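Local coordinates for protein putative transcriptional regulator, sugar-binding family (Arthrobacter aurescens, PDB 3NZE) that probably acts as a sugar-responsive transcriptional regulator of the SorC family, binding DNA and, through the domain described here, a carbohydrate effector, at residues L183-F197 with I206-L220. Numbering follows the deposited sequence.
Sequences LAADDVVGDVATVFF and ITLNERSTGPSHEQL
Asn209 docks its carboxamide on the backbone of Phe196 and grips it twice, as a neighbouring strand would. Phe196 N gives a nearly straight bond (167°) to a lone pair of Asn209 OD1 at 2.8 Å, and Asn209 ND2 returns one to Phe196 O at 3.0 Å, with that oxygen lying in the amide plane. The same OD1 sits at the edge of the Phe196 ring. With an alanine here, both Phe196 N and Phe196 O would probably lose these mates, and the 3-10 segment 207-210 would be less firmly tied to the strand.

Two further side-chain donors reach the hairpin backbone. His217 NE2 bonds Val195 O at 3.1 Å from above the carbonyl plane, while Val192 N comes to the same oxygen from the other face. Ser212 turns its OG away from its backbone N (chi1 -178°), which places it above the carbonyl plane of Thr194, and donates to Thr194 O at 2.8 Å; it also accepts from Gly214 N in an ST turn. Waters bridge elsewhere: one links Val192 O to Pro215 O, another Asp186 OD1 to Leu208 N.

Among the apolar contacts, Val195 CG1 lies over a face of the His217 imidazole, a CH-pi contact 3.8 Å from the centroid, and the edge of the Phe197 ring meets His217 CE1. Ile206 CD1 rests 3.9 Å from Val188 CG2, and Val192 CG1 touches Leu220 CD1. Gly214 CA makes a CA-H...O contact with Ala193 O at 3.4 Å.

The type I' turn from Val192 to Val195 joins antiparallel strands 188-192 and 195-198 into a hairpin, whose first strand pairs with strand 153-160 of the central sheet. The chain from Ile206 onward packs along this hairpin and leads into helix 217-221, where Leu220 also touches Ala154 of strand 153-160.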
ATOM      1  N   LEU A 183       8.110  15.266  -8.896  1.00 49.49           N
ATOM      2  CA  LEU A 183       6.949  14.472  -9.162  1.00 48.52           C
ATOM      3  C   LEU A 183       6.106  15.031 -10.312  1.00 37.06           C
ATOM      4  O   LEU A 183       5.813  14.349 -11.222  1.00 37.30           O
ATOM      5  CB  LEU A 183       6.128  14.337  -7.891  1.00 55.64           C
ATOM      6  CG  LEU A 183       6.283  13.120  -6.970  1.00 59.89           C
ATOM      7  CD1 LEU A 183       7.610  12.593  -7.060  1.00 58.69           C
ATOM      8  CD2 LEU A 183       5.977  13.484  -5.602  1.00 61.87           C
ATOM      9  N   ALA A 184       5.710  16.278 -10.246  1.00 35.68           N
ATOM     10  CA  ALA A 184       4.975  16.914 -11.332  1.00 34.95           C
ATOM     11  C   ALA A 184       5.758  16.832 -12.650  1.00 40.69           C
ATOM     12  O   ALA A 184       5.186  16.588 -13.710  1.00 45.56           O
ATOM     13  CB  ALA A 184       4.664  18.364 -10.976  1.00 43.57           C
ATOM     14  N   ALA A 185       7.071  17.028 -12.563  1.00 37.60           N
ATOM     15  CA  ALA A 185       7.952  16.994 -13.729  1.00 43.61           C
ATOM     16  C   ALA A 185       7.843  15.676 -14.492  1.00 47.67           C
ATOM     17  O   ALA A 185       7.999  15.641 -15.710  1.00 52.14           O
ATOM     18  CB  ALA A 185       9.398  17.239 -13.305  1.00 41.51           C
ATOM     19  N   ASP A 186       7.567  14.594 -13.771  1.00 42.46           N
ATOM     20  CA  ASP A 186       7.521  13.264 -14.370  1.00 36.84           C
ATOM     21  C   ASP A 186       6.101  12.697 -14.486  1.00 39.17           C
ATOM     22  O   ASP A 186       5.931  11.494 -14.676  1.00 34.58           O
ATOM     23  CB  ASP A 186       8.395  12.298 -13.565  1.00 35.67           C
ATOM     24  CG  ASP A 186       9.865  12.677 -13.587  1.00 40.38           C
ATOM     25  OD1 ASP A 186      10.543  12.503 -12.553  1.00 36.48           O
ATOM     26  OD2 ASP A 186      10.343  13.147 -14.638  1.00 42.78           O
ATOM     27  N   ASP A 187       5.093  13.567 -14.391  1.00 35.24           N
ATOM     28  CA  ASP A 187       3.681  13.165 -14.392  1.00 37.07           C
ATOM     29  C   ASP A 187       3.379  12.066 -13.369  1.00 31.80           C
ATOM     30  O   ASP A 187       2.590  11.159 -13.641  1.00 26.97           O
ATOM     31  CB  ASP A 187       3.204  12.719 -15.783  1.00 42.13           C
ATOM     32  CG  ASP A 187       1.677  12.576 -15.865  1.00 53.16           C
ATOM     33  OD1 ASP A 187       1.013  13.597 -16.144  1.00 64.18           O
ATOM     34  OD2 ASP A 187       1.137  11.458 -15.649  1.00 42.77           O
ATOM     35  N   VAL A 188       4.005  12.146 -12.198  1.00 28.03           N
ATOM     36  CA  VAL A 188       3.752  11.160 -11.147  1.00 26.13           C
ATOM     37  C   VAL A 188       2.385  11.416 -10.514  1.00 26.02           C
ATOM     38  O   VAL A 188       2.032  12.565 -10.246  1.00 23.86           O
ATOM     39  CB  VAL A 188       4.857  11.197 -10.080  1.00 26.05           C
ATOM     40  CG1 VAL A 188       4.486  10.311  -8.880  1.00 20.31           C
ATOM     41  CG2 VAL A 188       6.185  10.770 -10.691  1.00 24.81           C
ATOM     42  N   VAL A 189       1.606  10.357 -10.292  1.00 20.64           N
ATOM     43  CA  VAL A 189       0.268  10.520  -9.717  1.00 19.43           C
ATOM     44  C   VAL A 189       0.115   9.870  -8.342  1.00 23.23           C
ATOM     45  O   VAL A 189      -0.865  10.121  -7.643  1.00 21.97           O
ATOM     46  CB  VAL A 189      -0.858  10.007 -10.658  1.00 22.09           C
ATOM     47  CG1 VAL A 189      -0.835  10.785 -11.964  1.00 23.42           C
ATOM     48  CG2 VAL A 189      -0.706   8.531 -10.931  1.00 21.14           C
ATOM     49  N   GLY A 190       1.079   9.046  -7.947  1.00 19.19           N
ATOM     50  CA  GLY A 190       0.942   8.310  -6.704  1.00 18.78           C
ATOM     51  C   GLY A 190       2.039   7.294  -6.467  1.00 22.00           C
ATOM     52  O   GLY A 190       3.026   7.236  -7.205  1.00 18.62           O
ATOM     53  N   ASP A 191       1.867   6.481  -5.429  1.00 18.46           N
ATOM     54  CA  ASP A 191       2.879   5.501  -5.076  1.00 18.80           C
ATOM     55  C   ASP A 191       2.267   4.299  -4.398  1.00 18.07           C
ATOM     56  O   ASP A 191       1.186   4.374  -3.817  1.00 17.99           O
ATOM     57  CB  ASP A 191       3.958   6.103  -4.146  1.00 21.06           C
ATOM     58  CG  ASP A 191       3.531   6.125  -2.666  1.00 22.13           C
ATOM     59  OD1 ASP A 191       2.918   7.125  -2.241  1.00 21.41           O
ATOM     60  OD2 ASP A 191       3.805   5.146  -1.926  1.00 22.58           O
ATOM     61  N   VAL A 192       2.972   3.182  -4.498  1.00 19.97           N
ATOM     62  CA  VAL A 192       2.728   2.062  -3.614  1.00 16.83           C
ATOM     63  C   VAL A 192       4.049   1.744  -2.947  1.00 17.72           C
ATOM     64  O   VAL A 192       5.072   1.589  -3.624  1.00 18.01           O
ATOM     65  CB  VAL A 192       2.231   0.844  -4.387  1.00 17.82           C
ATOM     66  CG1 VAL A 192       2.412  -0.411  -3.547  1.00 20.41           C
ATOM     67  CG2 VAL A 192       0.769   1.045  -4.760  1.00 18.91           C
ATOM     68  N   ALA A 193       4.030   1.667  -1.617  1.00 17.64           N
ATOM     69  CA  ALA A 193       5.230   1.348  -0.832  1.00 21.95           C
ATOM     70  C   ALA A 193       6.390   2.325  -1.080  1.00 20.82           C
ATOM     71  O   ALA A 193       7.567   1.956  -0.977  1.00 20.68           O
ATOM     72  CB  ALA A 193       5.667  -0.104  -1.105  1.00 24.90           C
ATOM     73  N   THR A 194       6.033   3.568  -1.390  1.00 19.35           N
ATOM     74  CA  THR A 194       6.975   4.646  -1.705  1.00 23.15           C
ATOM     75  C   THR A 194       7.655   4.513  -3.073  1.00 18.59           C
ATOM     76  O   THR A 194       8.612   5.231  -3.363  1.00 21.19           O
ATOM     77  CB  THR A 194       8.016   4.938  -0.563  1.00 20.15           C
ATOM     78  OG1 THR A 194       9.099   3.998  -0.612  1.00 24.85           O
ATOM     79  CG2 THR A 194       7.344   4.917   0.803  1.00 21.90           C
ATOM     80  N   VAL A 195       7.154   3.609  -3.921  1.00 17.59           N
ATOM     81  CA  VAL A 195       7.611   3.530  -5.307  1.00 16.25           C
ATOM     82  C   VAL A 195       6.557   4.175  -6.204  1.00 17.66           C
ATOM     83  O   VAL A 195       5.411   3.730  -6.251  1.00 20.43           O
ATOM     84  CB  VAL A 195       7.868   2.082  -5.777  1.00 17.80           C
ATOM     85  CG1 VAL A 195       8.456   2.063  -7.198  1.00 20.43           C
ATOM     86  CG2 VAL A 195       8.802   1.354  -4.819  1.00 18.80           C
ATOM     87  N   PHE A 196       6.952   5.231  -6.897  1.00 20.24           N
ATOM     88  CA  PHE A 196       6.018   6.087  -7.619  1.00 20.22           C
ATOM     89  C   PHE A 196       5.712   5.614  -9.030  1.00 19.16           C
ATOM     90  O   PHE A 196       6.504   4.886  -9.646  1.00 19.40           O
ATOM     91  CB  PHE A 196       6.581   7.506  -7.659  1.00 23.43           C
ATOM     92  CG  PHE A 196       6.755   8.115  -6.292  1.00 22.45           C
ATOM     93  CD1 PHE A 196       5.758   8.901  -5.751  1.00 18.03           C
ATOM     94  CD2 PHE A 196       7.903   7.875  -5.548  1.00 26.87           C
ATOM     95  CE1 PHE A 196       5.896   9.452  -4.478  1.00 19.56           C
ATOM     96  CE2 PHE A 196       8.056   8.426  -4.278  1.00 28.08           C
ATOM     97  CZ  PHE A 196       7.047   9.215  -3.746  1.00 24.10           C
ATOM     98  N   PHE A 197       4.551   6.029  -9.535  1.00 17.82           N
ATOM     99  CA  PHE A 197       4.146   5.699 -10.907  1.00 18.77           C
ATOM    100  C   PHE A 197       3.381   6.851 -11.555  1.00 21.20           C
ATOM    101  O   PHE A 197       2.901   7.755 -10.861  1.00 19.91           O
ATOM    102  CB  PHE A 197       3.280   4.448 -10.900  1.00 20.05           C
ATOM    103  CG  PHE A 197       2.200   4.475  -9.860  1.00 19.61           C
ATOM    104  CD1 PHE A 197       1.092   5.294 -10.012  1.00 18.38           C
ATOM    105  CD2 PHE A 197       2.309   3.703  -8.710  1.00 19.34           C
ATOM    106  CE1 PHE A 197       0.088   5.329  -9.053  1.00 16.76           C
ATOM    107  CE2 PHE A 197       1.316   3.735  -7.734  1.00 18.66           C
ATOM    108  CZ  PHE A 197       0.199   4.554  -7.911  1.00 17.17           C
ATOM    109  N   ILE A 206      11.828   7.457 -13.302  1.00 26.35           N
ATOM    110  CA  ILE A 206      11.381   8.390 -12.280  1.00 24.06           C
ATOM    111  C   ILE A 206      12.500   8.586 -11.267  1.00 21.92           C
ATOM    112  O   ILE A 206      12.862   7.672 -10.538  1.00 22.23           O
ATOM    113  CB  ILE A 206      10.094   7.909 -11.570  1.00 23.33           C
ATOM    114  CG1 ILE A 206       8.937   7.826 -12.570  1.00 22.27           C
ATOM    115  CG2 ILE A 206       9.741   8.833 -10.404  1.00 23.83           C
ATOM    116  CD1 ILE A 206       7.640   7.351 -11.943  1.00 21.18           C
ATOM    117  N   THR A 207      13.068   9.785 -11.270  1.00 23.17           N
ATOM    118  CA  THR A 207      14.213  10.111 -10.446  1.00 26.84           C
ATOM    119  C   THR A 207      14.020   9.725  -8.972  1.00 23.66           C
ATOM    120  O   THR A 207      14.907   9.132  -8.356  1.00 24.62           O
ATOM    121  CB  THR A 207      14.514  11.617 -10.578  1.00 26.56           C
ATOM    122  OG1 THR A 207      15.425  11.809 -11.666  1.00 39.77           O
ATOM    123  CG2 THR A 207      15.109  12.169  -9.305  1.00 43.19           C
ATOM    124  N   LEU A 208      12.860  10.051  -8.415  1.00 24.42           N
ATOM    125  CA  LEU A 208      12.595   9.768  -7.001  1.00 24.00           C
ATOM    126  C   LEU A 208      12.673   8.282  -6.649  1.00 22.91           C
ATOM    127  O   LEU A 208      12.999   7.926  -5.518  1.00 23.49           O
ATOM    128  CB  LEU A 208      11.242  10.350  -6.570  1.00 27.31           C
ATOM    129  CG  LEU A 208      11.344  11.792  -6.073  1.00 39.27           C
ATOM    130  CD1 LEU A 208       9.974  12.389  -5.836  1.00 40.79           C
ATOM    131  CD2 LEU A 208      12.188  11.852  -4.802  1.00 30.66           C
ATOM    132  N   ASN A 209      12.392   7.411  -7.615  1.00 22.14           N
ATOM    133  CA  ASN A 209      12.414   5.979  -7.334  1.00 19.43           C
ATOM    134  C   ASN A 209      13.799   5.421  -6.989  1.00 25.73           C
ATOM    135  O   ASN A 209      13.899   4.353  -6.383  1.00 27.35           O
ATOM    136  CB  ASN A 209      11.730   5.166  -8.439  1.00 21.23           C
ATOM    137  CG  ASN A 209      10.219   5.235  -8.346  1.00 20.63           C
ATOM    138  OD1 ASN A 209       9.677   5.603  -7.309  1.00 22.80           O
ATOM    139  ND2 ASN A 209       9.529   4.883  -9.439  1.00 21.28           N
ATOM    140  N   GLU A 210      14.860   6.144  -7.351  1.00 21.32           N
ATOM    141  CA  GLU A 210      16.198   5.697  -6.968  0.63 19.75           C
ATOM    142  C   GLU A 210      16.471   5.926  -5.488  1.00 23.54           C
ATOM    143  O   GLU A 210      17.495   5.467  -4.956  1.00 25.17           O
ATOM    144  CB  GLU A 210      17.261   6.385  -7.807  0.63 20.19           C
ATOM    145  CG  GLU A 210      17.147   6.057  -9.278  0.63 26.11           C
ATOM    146  CD  GLU A 210      18.289   6.626 -10.055  0.63 29.32           C
ATOM    147  OE1 GLU A 210      18.823   7.670  -9.625  0.63 33.98           O
ATOM    148  OE2 GLU A 210      18.653   6.031 -11.089  0.63 33.45           O
ATOM    149  N   ARG A 211      15.551   6.612  -4.818  1.00 19.57           N
ATOM    150  CA  ARG A 211      15.673   6.899  -3.391  1.00 21.85           C
ATOM    151  C   ARG A 211      14.660   6.113  -2.551  1.00 24.48           C
ATOM    152  O   ARG A 211      14.610   6.243  -1.322  1.00 21.68           O
ATOM    153  CB  ARG A 211      15.515   8.401  -3.153  1.00 19.92           C
ATOM    154  CG  ARG A 211      16.709   9.213  -3.654  1.00 21.37           C
ATOM    155  CD  ARG A 211      16.330  10.654  -3.902  1.00 26.87           C
ATOM    156  NE  ARG A 211      15.721  11.267  -2.728  1.00 24.51           N
ATOM    157  CZ  ARG A 211      15.164  12.474  -2.721  1.00 26.60           C
ATOM    158  NH1 ARG A 211      15.121  13.199  -3.836  1.00 26.40           N
ATOM    159  NH2 ARG A 211      14.635  12.949  -1.603  1.00 24.67           N
ATOM    160  N   SER A 212      13.852   5.297  -3.221  1.00 20.15           N
ATOM    161  CA  SER A 212      12.821   4.539  -2.528  1.00 17.71           C
ATOM    162  C   SER A 212      13.348   3.277  -1.848  1.00 20.90           C
ATOM    163  O   SER A 212      14.302   2.661  -2.321  1.00 23.01           O
ATOM    164  CB  SER A 212      11.676   4.182  -3.475  1.00 20.54           C
ATOM    165  OG  SER A 212      10.671   3.482  -2.751  1.00 24.51           O
ATOM    166  N   THR A 213      12.705   2.889  -0.745  1.00 20.98           N
ATOM    167  CA  THR A 213      13.044   1.646  -0.060  1.00 19.28           C
ATOM    168  C   THR A 213      12.133   0.468  -0.422  1.00 24.93           C
ATOM    169  O   THR A 213      12.380  -0.655   0.015  1.00 25.03           O
ATOM    170  CB  THR A 213      13.028   1.813   1.494  1.00 19.31           C
ATOM    171  OG1 THR A 213      11.685   1.981   1.959  1.00 19.55           O
ATOM    172  CG2 THR A 213      13.874   3.014   1.925  1.00 17.81           C
ATOM    173  N   GLY A 214      11.095   0.715  -1.221  1.00 22.62           N
ATOM    174  CA  GLY A 214      10.098  -0.315  -1.493  1.00 19.29           C
ATOM    175  C   GLY A 214      10.410  -1.219  -2.684  1.00 19.28           C
ATOM    176  O   GLY A 214      11.315  -0.934  -3.464  1.00 20.62           O
ATOM    177  N   PRO A 215       9.669  -2.330  -2.807  1.00 21.94           N
ATOM    178  CA  PRO A 215       9.836  -3.304  -3.897  1.00 23.90           C
ATOM    179  C   PRO A 215       9.466  -2.697  -5.244  1.00 24.40           C
ATOM    180  O   PRO A 215       8.601  -1.820  -5.310  1.00 21.66           O
ATOM    181  CB  PRO A 215       8.815  -4.404  -3.555  1.00 24.50           C
ATOM    182  CG  PRO A 215       8.397  -4.142  -2.139  1.00 32.80           C
ATOM    183  CD  PRO A 215       8.539  -2.674  -1.932  1.00 23.44           C
ATOM    184  N   SER A 216      10.090  -3.172  -6.315  1.00 23.71           N
ATOM    185  CA  SER A 216       9.743  -2.674  -7.642  1.00 23.18           C
ATOM    186  C   SER A 216       8.343  -3.119  -7.988  1.00 21.50           C
ATOM    187  O   SER A 216       7.833  -4.107  -7.453  1.00 23.30           O
ATOM    188  CB  SER A 216      10.706  -3.181  -8.715  1.00 23.69           C
ATOM    189  OG  SER A 216      10.552  -4.577  -8.909  1.00 30.09           O
ATOM    190  N   HIS A 217       7.720  -2.391  -8.902  1.00 24.81           N
ATOM    191  CA  HIS A 217       6.405  -2.783  -9.379  1.00 27.76           C
ATOM    192  C   HIS A 217       6.472  -4.127 -10.105  1.00 26.68           C
ATOM    193  O   HIS A 217       5.561  -4.940  -9.979  1.00 29.27           O
ATOM    194  CB  HIS A 217       5.787  -1.667 -10.223  1.00 23.19           C
ATOM    195  CG  HIS A 217       5.539  -0.412  -9.438  1.00 20.90           C
ATOM    196  ND1 HIS A 217       5.308   0.812 -10.028  1.00 30.27           N
ATOM    197  CD2 HIS A 217       5.502  -0.197  -8.100  1.00 20.64           C
ATOM    198  CE1 HIS A 217       5.131   1.727  -9.089  1.00 23.63           C
ATOM    199  NE2 HIS A 217       5.246   1.141  -7.910  1.00 24.88           N
ATOM    200  N   GLU A 218       7.569  -4.378 -10.821  1.00 25.89           N
ATOM    201  CA  GLU A 218       7.774  -5.677 -11.454  1.00 25.88           C
ATOM    202  C   GLU A 218       7.730  -6.819 -10.436  1.00 29.68           C
ATOM    203  O   GLU A 218       7.091  -7.846 -10.663  1.00 28.57           O
ATOM    204  CB  GLU A 218       9.085  -5.720 -12.256  1.00 32.00           C
ATOM    205  CG  GLU A 218       9.306  -7.057 -12.963  1.00 40.98           C
ATOM    206  CD  GLU A 218      10.653  -7.155 -13.662  1.00 60.05           C
ATOM    207  OE1 GLU A 218      11.433  -6.177 -13.615  1.00 67.91           O
ATOM    208  OE2 GLU A 218      10.935  -8.220 -14.256  1.00 64.58           O
ATOM    209  N   GLN A 219       8.401  -6.638  -9.307  1.00 26.32           N
ATOM    210  CA  GLN A 219       8.344  -7.639  -8.248  1.00 25.60           C
ATOM    211  C   GLN A 219       6.932  -7.820  -7.695  1.00 25.60           C
ATOM    212  O   GLN A 219       6.480  -8.947  -7.500  1.00 25.35           O
ATOM    213  CB  GLN A 219       9.321  -7.292  -7.125  1.00 29.26           C
ATOM    214  CG  GLN A 219       9.350  -8.340  -6.029  1.00 29.83           C
ATOM    215  CD  GLN A 219      10.410  -8.049  -4.981  1.00 39.99           C
ATOM    216  OE1 GLN A 219      11.608  -8.209  -5.231  1.00 45.44           O
ATOM    217  NE2 GLN A 219       9.974  -7.621  -3.803  1.00 40.77           N
ATOM    218  N   LEU A 220       6.228  -6.717  -7.436  1.00 23.52           N
ATOM    219  CA  LEU A 220       4.851  -6.809  -6.964  1.00 27.58           C
ATOM    220  C   LEU A 220       3.978  -7.601  -7.918  1.00 27.33           C
ATOM    221  O   LEU A 220       3.159  -8.417  -7.498  1.00 24.87           O
ATOM    222  CB  LEU A 220       4.230  -5.426  -6.798  1.00 33.79           C
ATOM    223  CG  LEU A 220       4.521  -4.661  -5.522  1.00 33.29           C
ATOM    224  CD1 LEU A 220       3.607  -3.451  -5.479  1.00 27.46           C
ATOM    225  CD2 LEU A 220       4.305  -5.549  -4.301  1.00 37.84           C
TER
HETATM  226  O   HOH W   1      11.187  12.113  -9.720  1.00 28.27           O
HETATM  227  O   HOH W   2      12.502  11.207 -13.511  1.00 33.39           O
HETATM  228  O   HOH W   3       5.934  -0.978  -4.859  1.00 26.19           O
HETATM  229  O   HOH W   4      11.076   4.236   0.997  1.00 28.83           O